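Local coordinates for protein separin (Saccharomyces cerevisiae, PDB 5U1T) that cleaves the Scc1 subunit of cohesin at the onset of anaphase as a caspase-like cysteine protease, and is held inactive by securin for most of the cell cycle, at residues L61-H66 / N460-L465; S500-S505 / H551-Y556; F1359-S1364 / P1386-L1391; K1393-F1398 / Y1588-K1593. One frame throughout, in Å; residues are numbered along the deposited sequence.

Contact 1 (L61-H66 / N460-L465); sequences LLKSHH and NVYCML
K63 reaches from the last turn of helix 48-64 toward V461 and Y462, its side chain running at about a right angle to that of Y462. The K63 chain is extended to CD, which lies 3.6 Å from Y462 OH, and then bends at chi3 (73°) and at chi4 (82°), which sets NZ 3.9 Å from V461 CG1. The ammonium group has its polar partner in N498 OD1, so its approach to the valine is only packing. An alanine here would probably leave N498 OD1 without this donor and open a gap beside Y462 OH and V461 CG1. H66 and M464 form the second half of the contact, again crossing at about a right angle: M464 CE lies at the imidazole edge, near the ring plane, 3.6 Å from H66 CE1. H66 NE2 is hydrogen-bonded to S500 OG, which would restrain the rotation of the ring. The opposing backbone is a 3-10 turn opened by an Asx turn, Y462 N to N460 OD1 at 3.1 Å. The contact thus joins the C-terminal end of helix 48-64 to the linker between helices 448-458 and 470-485; V473 of the latter touches both H66 and M464.

Contact 2 (S500-S505 / H551-Y556); sequences SEIMLS and HLLNKY
E501 and H551 make a buried His-carboxylate hydrogen bond in the helical part of the chain, linking the first turn of helix 501-509 to the residue just before a 3-10 turn that leads to helix 557-572. H551 NE2 donates to E501 OE1 at 3.2 Å with an angle of 168° at the hydrogen, and OE1 lies only 8° out of the imidazole plane. The oxygen is met nearly along its C-O axis, and the carboxylate and ring planes are 28° apart. S522 OG and S525 OG also bond to OE1, so three groups grip this buried oxygen. Across the ring, H551 ND1 accepts from L553 N at 3.1 Å; with NE2 donating, this is consistent with a neutral imidazole. The two bonds hold the ring against rotation, and H65 stacks on it. The helix itself starts with an N-cap, S500 OG accepting from M503 N at 2.9 Å. Beside the polar pair, I502 and H551 lie alongside each other, pointing opposite ways, with CD1 of the isoleucine at the edge of the ring. I502 and L553 instead meet tip to tip, I502 CD1 lying 3.8 Å from L553 CG.

Contact 3 (F1359-S1364 / P1386-L1391); sequences FLVVSS and PSYVCL
F1359 and L1391 meet through two different first torsions: F1359 CG is anti to its carbonyl carbon (chi1 -71°), while L1391 CG is anti to the backbone N (chi1 180°). From there one leucine methyl comes down on the phenyl ring. L1391 CD1 stands 3.5 Å from the centroid of the F1359 ring and 7° off its normal, a CH-pi contact over the middle of the face. The second methyl sits toward the CG side of the ring, L1391 CD2 being 4.1 Å from F1359 CG. V1361, two residues on and also directed at the helix, divides its branches between two neighbours. Its CG1 packs on the backbone just before the helix, 3.8 Å from S1387 CA, and V1361 CG2 lies 3.8 Å from Y1388 CE1, the two side chains crossing at about a right angle. The start of the helix is fixed by an N-cap, S1387 OG accepting from C1390 N at 3.2 Å. D1074 OD1 binds Y1388 N, and R1077 makes a cation-pi contact with the Y1388 ring. No hydrogen bond joins the two segments, so the interface is apolar packing of a helix on one face of a sheet. That mixed sheet is separate from the one whose strand 1492-1494 precedes the probable active-site C1497. Within it, strand 1353-1362 runs parallel to both 1132-1139 and 1382-1385, and helix 1388-1397, which follows the latter strand, rests L1391 on V1134 and V1385 and Y1388 on T1136.

Contact 4 (K1393-F1398 / Y1588-K1593); sequences KLLSRF and YGLPIK
L1394, L1395 and F1398, which all bear on L1590, lie at the end of a helix whose shortest backbone bond here is R1397 N to K1393 O at 2.8 Å. F1398 N bonds to L1395 O at 3.1 Å and only weakly to L1394 O. That same L1394 oxygen has L1590 CD1 beside it at 3.7 Å. L1590 enters with its CG anti to the carbonyl carbon (chi1 -52°) and spreads its two methyls over the helix. L1590 CD2 lies 3.6 Å from L1395 CD2, the two side chains crossing obliquely, while L1590 CD1 approaches F1398 CD2 at 4.0 Å. The L1394 side chain runs antiparallel beside that of L1590, L1394 CD1 being 4.0 Å from L1590 CG. An alanine in place of L1590 would probably open a gap between L1395 CD2 and F1398 CD2 and leave both less firmly held. In the caspase-like fold of this family, strand 1585-1589 is the antiparallel edge strand of the six-stranded sheet, and L1590 follows directly on it. After P1591 the chain pairs in parallel with 1404-1406 through strand 1592-1594. G1589 O bonds to T1383 OG1, reaching strand 1382-1385 of the other sheet. G1589 itself has phi 107° and psi -142°, where a side chain would collide with the preceding carbonyl oxygen, and its CA takes L1394 CD1 at 3.8 Å.

In the fold
From the N terminus, contact 1 closes a loop of 393 residues made of helices and linkers, with no strand, returning the chain to the end of helix 48-64. Contact 2 follows with a loop of 45 residues, contact 3 with 21 and contact 4 with 189. The four are in series, none nesting within or crossing another. Contacts 1 and 2 have centres about 9 Å apart and touch directly, H65 O lying 2.9 Å from L552 N, so they tie one helical region together. About 86 Å separates the centres of contacts 2 and 4. Contacts 3 and 4, with centres about 12 Å apart, share helix 1388-1397 and join the two large sheets of the C-terminal part.

Contact 1 (L61-H66 / N460-L465)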
loop_
_atom_site.group_PDB
_atom_site.type_symbol
_atom_site.label_atom_id
_atom_site.label_comp_id
_atom_site.label_asym_id
_atom_site.label_seq_id
_atom_site.Cartn_x
_atom_site.Cartn_y
_atom_site.Cartn_z
ATOM N N LEU A 61 10.347 -46.126 2.039
ATOM C CA LEU A 61 9.386 -45.210 2.630
ATOM C C LEU A 61 10.042 -44.352 3.691
ATOM O O LEU A 61 9.889 -43.135 3.692
ATOM C CB LEU A 61 8.205 -45.959 3.245
ATOM C CG LEU A 61 7.233 -44.928 3.813
ATOM C CD1 LEU A 61 5.868 -45.030 3.158
ATOM C CD2 LEU A 61 7.113 -45.036 5.344
ATOM N N LEU A 62 10.767 -45.002 4.589
ATOM C CA LEU A 62 11.385 -44.352 5.725
ATOM C C LEU A 62 12.372 -43.293 5.278
ATOM O O LEU A 62 12.500 -42.236 5.893
ATOM C CB LEU A 62 12.073 -45.396 6.604
ATOM C CG LEU A 62 11.042 -46.186 7.397
ATOM C CD1 LEU A 62 11.717 -47.270 8.204
ATOM C CD2 LEU A 62 10.261 -45.242 8.284
ATOM N N LYS A 63 13.069 -43.600 4.199
ATOM C CA LYS A 63 14.054 -42.715 3.634
ATOM C C LYS A 63 13.338 -41.545 3.009
ATOM O O LYS A 63 13.790 -40.401 3.094
ATOM C CB LYS A 63 14.885 -43.450 2.588
ATOM C CG LYS A 63 16.072 -42.694 2.101
ATOM C CD LYS A 63 17.116 -43.645 1.568
ATOM C CE LYS A 63 16.714 -44.243 0.214
ATOM N NZ LYS A 63 17.020 -43.325 -0.923
ATOM N N SER A 64 12.210 -41.833 2.375
ATOM C CA SER A 64 11.522 -40.807 1.631
ATOM C C SER A 64 10.848 -39.803 2.556
ATOM O O SER A 64 10.718 -38.635 2.200
ATOM C CB SER A 64 10.497 -41.417 0.706
ATOM O OG SER A 64 9.951 -40.413 -0.114
ATOM N N HIS A 65 10.425 -40.256 3.735
ATOM C CA HIS A 65 9.697 -39.390 4.651
ATOM C C HIS A 65 10.584 -38.894 5.772
ATOM O O HIS A 65 10.092 -38.520 6.818
ATOM C CB HIS A 65 8.486 -40.120 5.244
ATOM C CG HIS A 65 7.499 -40.585 4.217
ATOM N ND1 HIS A 65 6.328 -41.230 4.555
ATOM C CD2 HIS A 65 7.504 -40.496 2.865
ATOM C CE1 HIS A 65 5.657 -41.523 3.450
ATOM N NE2 HIS A 65 6.346 -41.078 2.413
ATOM N N HIS A 66 11.895 -38.954 5.547
ATOM C CA HIS A 66 12.918 -38.545 6.522
ATOM C C HIS A 66 12.804 -39.154 7.939
ATOM O O HIS A 66 13.323 -38.600 8.896
ATOM C CB HIS A 66 12.928 -37.008 6.616
ATOM C CG HIS A 66 13.545 -36.341 5.425
ATOM N ND1 HIS A 66 14.419 -35.280 5.534
ATOM C CD2 HIS A 66 13.443 -36.611 4.104
ATOM C CE1 HIS A 66 14.825 -34.923 4.328
ATOM N NE2 HIS A 66 14.248 -35.718 3.447
ATOM N N ASN A 460 20.917 -35.039 -3.044
ATOM C CA ASN A 460 20.965 -36.453 -2.675
ATOM C C ASN A 460 20.599 -36.593 -1.213
ATOM O O ASN A 460 21.169 -35.905 -0.372
ATOM C CB ASN A 460 22.373 -37.033 -2.958
ATOM C CG ASN A 460 22.513 -38.501 -2.566
ATOM O OD1 ASN A 460 22.888 -38.822 -1.433
ATOM N ND2 ASN A 460 22.249 -39.395 -3.522
ATOM N N VAL A 461 19.661 -37.486 -0.914
ATOM C CA VAL A 461 19.136 -37.618 0.440
ATOM C C VAL A 461 20.167 -37.936 1.548
ATOM O O VAL A 461 19.950 -37.524 2.690
ATOM C CB VAL A 461 18.033 -38.688 0.490
ATOM C CG1 VAL A 461 18.610 -40.047 0.371
ATOM C CG2 VAL A 461 17.259 -38.587 1.777
ATOM N N TYR A 462 21.276 -38.628 1.263
ATOM C CA TYR A 462 22.207 -38.949 2.349
ATOM C C TYR A 462 22.939 -37.683 2.757
ATOM O O TYR A 462 23.590 -37.639 3.794
ATOM C CB TYR A 462 23.202 -40.083 1.977
ATOM C CG TYR A 462 22.502 -41.411 1.828
ATOM C CD1 TYR A 462 22.094 -42.132 2.950
ATOM C CD2 TYR A 462 22.194 -41.916 0.578
ATOM C CE1 TYR A 462 21.420 -43.333 2.823
ATOM C CE2 TYR A 462 21.517 -43.086 0.440
ATOM C CZ TYR A 462 21.138 -43.808 1.559
ATOM O OH TYR A 462 20.460 -45.001 1.410
ATOM N N CYS A 463 22.799 -36.636 1.960
ATOM C CA CYS A 463 23.294 -35.323 2.365
ATOM C C CYS A 463 22.533 -34.727 3.566
ATOM O O CYS A 463 23.042 -33.822 4.218
ATOM C CB CYS A 463 23.252 -34.357 1.183
ATOM S SG CYS A 463 24.630 -34.545 0.026
ATOM N N MET A 464 21.341 -35.241 3.867
ATOM C CA MET A 464 20.606 -34.805 5.049
ATOM C C MET A 464 21.286 -35.192 6.362
ATOM O O MET A 464 20.941 -34.644 7.410
ATOM C CB MET A 464 19.190 -35.368 5.044
ATOM C CG MET A 464 18.403 -35.073 3.768
ATOM S SD MET A 464 18.163 -33.318 3.391
ATOM C CE MET A 464 17.635 -32.783 4.991
ATOM N N LEU A 465 22.249 -36.113 6.305
ATOM C CA LEU A 465 22.979 -36.579 7.486
ATOM C C LEU A 465 22.085 -36.945 8.665
ATOM O O LEU A 465 22.425 -36.658 9.807
ATOM C CB LEU A 465 23.992 -35.530 7.935
ATOM C CG LEU A 465 25.216 -35.306 7.048
ATOM C CD1 LEU A 465 26.098 -34.222 7.643
ATOM C CD2 LEU A 465 26.037 -36.599 6.852
#

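Contact 2 (S500-S505 / H551-Y556)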
loop_
_atom_site.group_PDB
_atom_site.type_symbol
_atom_site.label_atom_id
_atom_site.label_comp_id
_atom_site.label_asym_id
_atom_site.label_seq_id
_atom_site.Cartn_x
_atom_site.Cartn_y
_atom_site.Cartn_z
ATOM N N SER A 500 14.695 -37.589 -1.387
ATOM C CA SER A 500 13.419 -37.770 -0.721
ATOM C C SER A 500 12.265 -37.040 -1.375
ATOM O O SER A 500 12.430 -36.192 -2.251
ATOM C CB SER A 500 13.513 -37.289 0.714
ATOM O OG SER A 500 13.764 -35.903 0.715
ATOM N N GLU A 501 11.081 -37.393 -0.907
ATOM C CA GLU A 501 9.849 -36.715 -1.238
ATOM C C GLU A 501 9.917 -35.277 -0.757
ATOM O O GLU A 501 9.585 -34.346 -1.485
ATOM C CB GLU A 501 8.684 -37.433 -0.580
ATOM C CG GLU A 501 7.379 -36.826 -0.856
ATOM C CD GLU A 501 6.251 -37.582 -0.203
ATOM O OE1 GLU A 501 5.914 -37.291 0.969
ATOM O OE2 GLU A 501 5.702 -38.478 -0.877
ATOM N N ILE A 502 10.353 -35.109 0.483
ATOM C CA ILE A 502 10.450 -33.800 1.094
ATOM C C ILE A 502 11.398 -32.869 0.305
ATOM O O ILE A 502 11.050 -31.712 -0.004
ATOM C CB ILE A 502 10.894 -33.945 2.557
ATOM C CG1 ILE A 502 10.044 -35.033 3.225
ATOM C CG2 ILE A 502 10.781 -32.623 3.282
ATOM C CD1 ILE A 502 9.969 -34.957 4.734
ATOM N N MET A 503 12.575 -33.375 -0.045
ATOM C CA MET A 503 13.518 -32.601 -0.834
ATOM C C MET A 503 12.928 -32.153 -2.166
ATOM O O MET A 503 13.159 -31.014 -2.593
ATOM C CB MET A 503 14.793 -33.404 -1.095
ATOM C CG MET A 503 15.661 -33.573 0.115
ATOM S SD MET A 503 17.054 -34.674 -0.215
ATOM C CE MET A 503 18.057 -33.690 -1.350
ATOM N N LEU A 504 12.202 -33.053 -2.833
ATOM C CA LEU A 504 11.605 -32.715 -4.123
ATOM C C LEU A 504 10.501 -31.636 -3.953
ATOM O O LEU A 504 10.346 -30.741 -4.801
ATOM C CB LEU A 504 11.050 -33.964 -4.803
ATOM C CG LEU A 504 12.081 -34.946 -5.375
ATOM C CD1 LEU A 504 11.414 -36.241 -5.778
ATOM C CD2 LEU A 504 12.836 -34.367 -6.558
ATOM N N SER A 505 9.766 -31.716 -2.849
ATOM C CA SER A 505 8.669 -30.801 -2.571
ATOM C C SER A 505 9.136 -29.347 -2.347
ATOM O O SER A 505 8.631 -28.418 -2.969
ATOM C CB SER A 505 7.892 -31.289 -1.354
ATOM O OG SER A 505 6.687 -30.559 -1.220
ATOM N N HIS A 551 6.029 -40.112 9.127
ATOM C CA HIS A 551 6.493 -38.997 8.319
ATOM C C HIS A 551 7.132 -37.953 9.199
ATOM O O HIS A 551 6.598 -37.650 10.255
ATOM C CB HIS A 551 5.334 -38.397 7.526
ATOM C CG HIS A 551 5.751 -37.761 6.234
ATOM N ND1 HIS A 551 6.751 -36.817 6.158
ATOM C CD2 HIS A 551 5.311 -37.948 4.969
ATOM C CE1 HIS A 551 6.914 -36.450 4.900
ATOM N NE2 HIS A 551 6.050 -37.122 4.160
ATOM N N LEU A 552 8.272 -37.409 8.790
ATOM C CA LEU A 552 8.903 -36.334 9.548
ATOM C C LEU A 552 7.954 -35.137 9.605
ATOM O O LEU A 552 7.885 -34.418 10.607
ATOM C CB LEU A 552 10.242 -35.912 8.941
ATOM C CG LEU A 552 10.914 -34.742 9.663
ATOM C CD1 LEU A 552 11.313 -35.151 11.053
ATOM C CD2 LEU A 552 12.111 -34.207 8.923
ATOM N N LEU A 553 7.195 -34.943 8.536
ATOM C CA LEU A 553 6.343 -33.768 8.449
ATOM C C LEU A 553 5.200 -33.844 9.459
ATOM O O LEU A 553 4.541 -32.851 9.723
ATOM C CB LEU A 553 5.794 -33.595 7.031
ATOM C CG LEU A 553 6.840 -33.237 5.984
ATOM C CD1 LEU A 553 6.132 -32.836 4.738
ATOM C CD2 LEU A 553 7.764 -32.153 6.468
ATOM N N ASN A 554 4.978 -35.017 10.042
ATOM C CA ASN A 554 3.944 -35.129 11.061
ATOM C C ASN A 554 4.336 -34.359 12.324
ATOM O O ASN A 554 3.496 -34.036 13.169
ATOM C CB ASN A 554 3.667 -36.603 11.385
ATOM C CG ASN A 554 2.786 -37.275 10.339
ATOM O OD1 ASN A 554 1.968 -36.608 9.680
ATOM N ND2 ASN A 554 2.941 -38.601 10.179
ATOM N N LYS A 555 5.625 -34.068 12.436
ATOM C CA LYS A 555 6.185 -33.344 13.562
ATOM C C LYS A 555 5.865 -31.838 13.443
ATOM O O LYS A 555 5.990 -31.066 14.406
ATOM C CB LYS A 555 7.693 -33.612 13.606
ATOM C CG LYS A 555 8.456 -33.023 14.752
ATOM C CD LYS A 555 9.901 -33.499 14.691
ATOM C CE LYS A 555 10.844 -32.364 15.062
ATOM N NZ LYS A 555 12.276 -32.783 15.129
ATOM N N TYR A 556 5.430 -31.447 12.248
ATOM C CA TYR A 556 5.190 -30.052 11.908
ATOM C C TYR A 556 3.818 -29.852 11.313
ATOM O O TYR A 556 3.583 -28.882 10.601
ATOM C CB TYR A 556 6.241 -29.554 10.923
ATOM C CG TYR A 556 7.628 -29.740 11.451
ATOM C CD1 TYR A 556 8.135 -28.882 12.410
ATOM C CD2 TYR A 556 8.423 -30.798 11.021
ATOM C CE1 TYR A 556 9.402 -29.043 12.919
ATOM C CE2 TYR A 556 9.708 -30.976 11.524
ATOM C CZ TYR A 556 10.191 -30.090 12.477
ATOM O OH TYR A 556 11.461 -30.231 13.002
#

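Contact 3 (F1359-S1364 / P1386-L1391)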
loop_
_atom_site.group_PDB
_atom_site.type_symbol
_atom_site.label_atom_id
_atom_site.label_comp_id
_atom_site.label_asym_id
_atom_site.label_seq_id
_atom_site.Cartn_x
_atom_site.Cartn_y
_atom_site.Cartn_z
ATOM N N PHE A 1359 -25.289 46.117 -8.511
ATOM C CA PHE A 1359 -24.566 44.854 -8.519
ATOM C C PHE A 1359 -25.224 43.879 -7.549
ATOM O O PHE A 1359 -25.360 44.167 -6.358
ATOM C CB PHE A 1359 -23.092 45.068 -8.169
ATOM C CG PHE A 1359 -22.307 45.756 -9.252
ATOM C CD1 PHE A 1359 -21.999 45.089 -10.433
ATOM C CD2 PHE A 1359 -21.873 47.061 -9.095
ATOM C CE1 PHE A 1359 -21.285 45.706 -11.423
ATOM C CE2 PHE A 1359 -21.158 47.692 -10.092
ATOM C CZ PHE A 1359 -20.867 47.019 -11.258
ATOM N N LEU A 1360 -25.678 42.748 -8.079
ATOM C CA LEU A 1360 -26.151 41.643 -7.248
ATOM C C LEU A 1360 -25.053 40.616 -7.017
ATOM O O LEU A 1360 -24.691 39.855 -7.921
ATOM C CB LEU A 1360 -27.349 40.945 -7.883
ATOM C CG LEU A 1360 -28.660 41.693 -8.019
ATOM C CD1 LEU A 1360 -29.670 40.780 -8.678
ATOM C CD2 LEU A 1360 -29.117 42.133 -6.654
ATOM N N VAL A 1361 -24.507 40.602 -5.815
ATOM C CA VAL A 1361 -23.622 39.520 -5.430
ATOM C C VAL A 1361 -24.471 38.293 -5.144
ATOM O O VAL A 1361 -25.081 38.195 -4.080
ATOM C CB VAL A 1361 -22.796 39.881 -4.212
ATOM C CG1 VAL A 1361 -21.882 38.723 -3.825
ATOM C CG2 VAL A 1361 -22.016 41.143 -4.478
ATOM N N VAL A 1362 -24.526 37.375 -6.100
ATOM C CA VAL A 1362 -25.406 36.218 -5.992
ATOM C C VAL A 1362 -24.639 34.945 -5.604
ATOM O O VAL A 1362 -23.739 34.498 -6.323
ATOM C CB VAL A 1362 -26.170 35.988 -7.312
ATOM C CG1 VAL A 1362 -27.101 34.789 -7.192
ATOM C CG2 VAL A 1362 -26.962 37.259 -7.682
ATOM N N SER A 1363 -24.984 34.385 -4.449
ATOM C CA SER A 1363 -24.325 33.175 -3.963
ATOM C C SER A 1363 -24.674 32.011 -4.879
ATOM O O SER A 1363 -25.727 32.022 -5.516
ATOM C CB SER A 1363 -24.741 32.864 -2.526
ATOM O OG SER A 1363 -26.044 32.297 -2.480
ATOM N N SER A 1364 -23.797 31.016 -4.950
ATOM C CA SER A 1364 -24.038 29.860 -5.804
ATOM C C SER A 1364 -25.389 29.190 -5.489
ATOM O O SER A 1364 -26.078 28.712 -6.394
ATOM C CB SER A 1364 -22.875 28.842 -5.689
ATOM O OG SER A 1364 -22.791 28.207 -4.414
ATOM N N PRO A 1386 -20.061 37.209 -8.512
ATOM C CA PRO A 1386 -20.024 36.112 -7.533
ATOM C C PRO A 1386 -19.453 36.488 -6.155
ATOM O O PRO A 1386 -19.673 35.720 -5.219
ATOM C CB PRO A 1386 -19.143 35.065 -8.224
ATOM C CG PRO A 1386 -18.285 35.837 -9.168
ATOM C CD PRO A 1386 -19.089 37.020 -9.609
ATOM N N SER A 1387 -18.781 37.631 -6.015
ATOM C CA SER A 1387 -18.237 38.048 -4.714
ATOM C C SER A 1387 -17.714 39.496 -4.683
ATOM O O SER A 1387 -17.464 40.086 -5.727
ATOM C CB SER A 1387 -17.103 37.106 -4.314
ATOM O OG SER A 1387 -15.991 37.294 -5.171
ATOM N N TYR A 1388 -17.504 40.059 -3.494
ATOM C CA TYR A 1388 -16.926 41.407 -3.383
ATOM C C TYR A 1388 -15.530 41.495 -3.985
ATOM O O TYR A 1388 -15.136 42.543 -4.527
ATOM C CB TYR A 1388 -16.835 41.875 -1.924
ATOM C CG TYR A 1388 -18.150 42.108 -1.229
ATOM C CD1 TYR A 1388 -19.299 42.398 -1.949
ATOM C CD2 TYR A 1388 -18.242 42.030 0.156
ATOM C CE1 TYR A 1388 -20.504 42.604 -1.318
ATOM C CE2 TYR A 1388 -19.444 42.232 0.798
ATOM C CZ TYR A 1388 -20.575 42.521 0.056
ATOM O OH TYR A 1388 -21.786 42.727 0.684
ATOM N N VAL A 1389 -14.771 40.407 -3.859
ATOM C CA VAL A 1389 -13.393 40.396 -4.328
ATOM C C VAL A 1389 -13.359 40.416 -5.852
ATOM O O VAL A 1389 -12.489 41.054 -6.450
ATOM C CB VAL A 1389 -12.602 39.173 -3.793
ATOM C CG1 VAL A 1389 -11.193 39.147 -4.389
ATOM C CG2 VAL A 1389 -12.533 39.197 -2.261
ATOM N N CYS A 1390 -14.318 39.746 -6.480
ATOM C CA CYS A 1390 -14.386 39.745 -7.935
ATOM C C CYS A 1390 -14.853 41.110 -8.484
ATOM O O CYS A 1390 -14.277 41.653 -9.444
ATOM C CB CYS A 1390 -15.316 38.633 -8.429
ATOM S SG CYS A 1390 -15.532 38.656 -10.225
ATOM N N LEU A 1391 -15.901 41.653 -7.870
ATOM C CA LEU A 1391 -16.368 42.968 -8.223
ATOM C C LEU A 1391 -15.218 43.972 -8.105
ATOM O O LEU A 1391 -14.944 44.718 -9.052
ATOM C CB LEU A 1391 -17.553 43.379 -7.338
ATOM C CG LEU A 1391 -18.147 44.763 -7.628
ATOM C CD1 LEU A 1391 -18.635 44.847 -9.072
ATOM C CD2 LEU A 1391 -19.264 45.122 -6.640
#

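Contact 4 (K1393-F1398 / Y1588-K1593)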
loop_
_atom_site.group_PDB
_atom_site.type_symbol
_atom_site.label_atom_id
_atom_site.label_comp_id
_atom_site.label_asym_id
_atom_site.label_seq_id
_atom_site.Cartn_x
_atom_site.Cartn_y
_atom_site.Cartn_z
ATOM N N LYS A 1393 -11.966 43.709 -8.045
ATOM C CA LYS A 1393 -10.824 43.592 -8.945
ATOM C C LYS A 1393 -11.254 43.985 -10.364
ATOM O O LYS A 1393 -10.497 44.639 -11.085
ATOM C CB LYS A 1393 -10.213 42.185 -8.909
ATOM C CG LYS A 1393 -9.586 41.816 -7.546
ATOM C CD LYS A 1393 -8.606 42.896 -6.995
ATOM C CE LYS A 1393 -8.346 42.687 -5.484
ATOM N NZ LYS A 1393 -9.639 42.689 -4.674
ATOM N N LEU A 1394 -12.472 43.607 -10.753
ATOM C CA LEU A 1394 -13.008 44.011 -12.046
ATOM C C LEU A 1394 -13.075 45.533 -12.132
ATOM O O LEU A 1394 -12.706 46.123 -13.152
ATOM C CB LEU A 1394 -14.391 43.411 -12.277
ATOM C CG LEU A 1394 -14.441 42.149 -13.128
ATOM C CD1 LEU A 1394 -15.878 41.803 -13.464
ATOM C CD2 LEU A 1394 -13.627 42.329 -14.388
ATOM N N LEU A 1395 -13.536 46.172 -11.060
ATOM C CA LEU A 1395 -13.606 47.627 -11.045
ATOM C C LEU A 1395 -12.198 48.243 -10.986
ATOM O O LEU A 1395 -11.929 49.250 -11.646
ATOM C CB LEU A 1395 -14.471 48.130 -9.879
ATOM C CG LEU A 1395 -15.970 47.791 -9.861
ATOM C CD1 LEU A 1395 -16.672 48.475 -8.707
ATOM C CD2 LEU A 1395 -16.658 48.130 -11.155
ATOM N N SER A 1396 -11.293 47.649 -10.218
ATOM C CA SER A 1396 -9.906 48.125 -10.228
ATOM C C SER A 1396 -9.277 48.003 -11.620
ATOM O O SER A 1396 -8.481 48.842 -12.019
ATOM C CB SER A 1396 -9.055 47.363 -9.207
ATOM O OG SER A 1396 -9.069 48.021 -7.950
ATOM N N ARG A 1397 -9.656 46.966 -12.358
ATOM C CA ARG A 1397 -9.128 46.734 -13.695
ATOM C C ARG A 1397 -9.495 47.858 -14.651
ATOM O O ARG A 1397 -8.767 48.122 -15.613
ATOM C CB ARG A 1397 -9.637 45.395 -14.238
ATOM C CG ARG A 1397 -9.026 44.942 -15.556
ATOM C CD ARG A 1397 -9.582 43.579 -15.961
ATOM N NE ARG A 1397 -9.476 43.359 -17.400
ATOM C CZ ARG A 1397 -9.830 42.233 -18.012
ATOM N NH1 ARG A 1397 -9.698 42.119 -19.338
ATOM N NH2 ARG A 1397 -10.318 41.224 -17.295
ATOM N N PHE A 1398 -10.613 48.531 -14.391
ATOM C CA PHE A 1398 -11.075 49.598 -15.284
ATOM C C PHE A 1398 -11.290 50.920 -14.523
ATOM O O PHE A 1398 -12.278 51.633 -14.744
ATOM C CB PHE A 1398 -12.367 49.168 -16.007
ATOM C CG PHE A 1398 -12.231 47.895 -16.821
ATOM C CD1 PHE A 1398 -11.699 47.924 -18.103
ATOM C CD2 PHE A 1398 -12.640 46.673 -16.301
ATOM C CE1 PHE A 1398 -11.575 46.759 -18.853
ATOM C CE2 PHE A 1398 -12.520 45.504 -17.042
ATOM C CZ PHE A 1398 -11.983 45.549 -18.322
ATOM N N TYR A 1588 -23.142 38.455 -15.927
ATOM C CA TYR A 1588 -22.180 38.555 -14.832
ATOM C C TYR A 1588 -21.059 39.533 -15.213
ATOM O O TYR A 1588 -20.680 39.613 -16.388
ATOM C CB TYR A 1588 -21.599 37.183 -14.478
ATOM C CG TYR A 1588 -22.473 36.316 -13.589
ATOM C CD1 TYR A 1588 -23.553 35.626 -14.111
ATOM C CD2 TYR A 1588 -22.195 36.165 -12.235
ATOM C CE1 TYR A 1588 -24.334 34.817 -13.318
ATOM C CE2 TYR A 1588 -22.976 35.363 -11.434
ATOM C CZ TYR A 1588 -24.050 34.695 -11.983
ATOM O OH TYR A 1588 -24.850 33.891 -11.205
ATOM N N GLY A 1589 -20.542 40.281 -14.234
ATOM C CA GLY A 1589 -19.463 41.222 -14.479
ATOM C C GLY A 1589 -19.911 42.673 -14.444
ATOM O O GLY A 1589 -20.759 43.050 -13.630
ATOM N N LEU A 1590 -19.351 43.490 -15.334
ATOM C CA LEU A 1590 -19.651 44.923 -15.372
ATOM C C LEU A 1590 -20.556 45.315 -16.546
ATOM O O LEU A 1590 -20.482 44.726 -17.617
ATOM C CB LEU A 1590 -18.346 45.724 -15.438
ATOM C CG LEU A 1590 -17.324 45.370 -14.357
ATOM C CD1 LEU A 1590 -16.145 46.332 -14.379
ATOM C CD2 LEU A 1590 -17.997 45.348 -12.995
ATOM N N PRO A 1591 -21.407 46.332 -16.360
ATOM C CA PRO A 1591 -22.226 46.722 -17.509
ATOM C C PRO A 1591 -21.372 47.399 -18.601
ATOM O O PRO A 1591 -20.465 48.191 -18.313
ATOM C CB PRO A 1591 -23.242 47.682 -16.897
ATOM C CG PRO A 1591 -22.535 48.267 -15.729
ATOM C CD PRO A 1591 -21.656 47.185 -15.186
ATOM N N ILE A 1592 -21.635 47.055 -19.856
ATOM C CA ILE A 1592 -20.880 47.645 -20.944
ATOM C C ILE A 1592 -21.805 48.442 -21.855
ATOM O O ILE A 1592 -23.006 48.172 -21.919
ATOM C CB ILE A 1592 -20.128 46.571 -21.767
ATOM C CG1 ILE A 1592 -21.101 45.773 -22.644
ATOM C CG2 ILE A 1592 -19.349 45.657 -20.841
ATOM C CD1 ILE A 1592 -20.438 44.963 -23.730
ATOM N N LYS A 1593 -21.245 49.438 -22.534
ATOM C CA LYS A 1593 -21.949 50.146 -23.602
ATOM C C LYS A 1593 -21.029 50.219 -24.818
ATOM O O LYS A 1593 -19.811 50.353 -24.684
ATOM C CB LYS A 1593 -22.389 51.542 -23.148
ATOM C CG LYS A 1593 -23.330 52.227 -24.123
ATOM C CD LYS A 1593 -24.030 53.419 -23.503
ATOM C CE LYS A 1593 -23.102 54.605 -23.321
ATOM N NZ LYS A 1593 -23.792 55.682 -22.534
#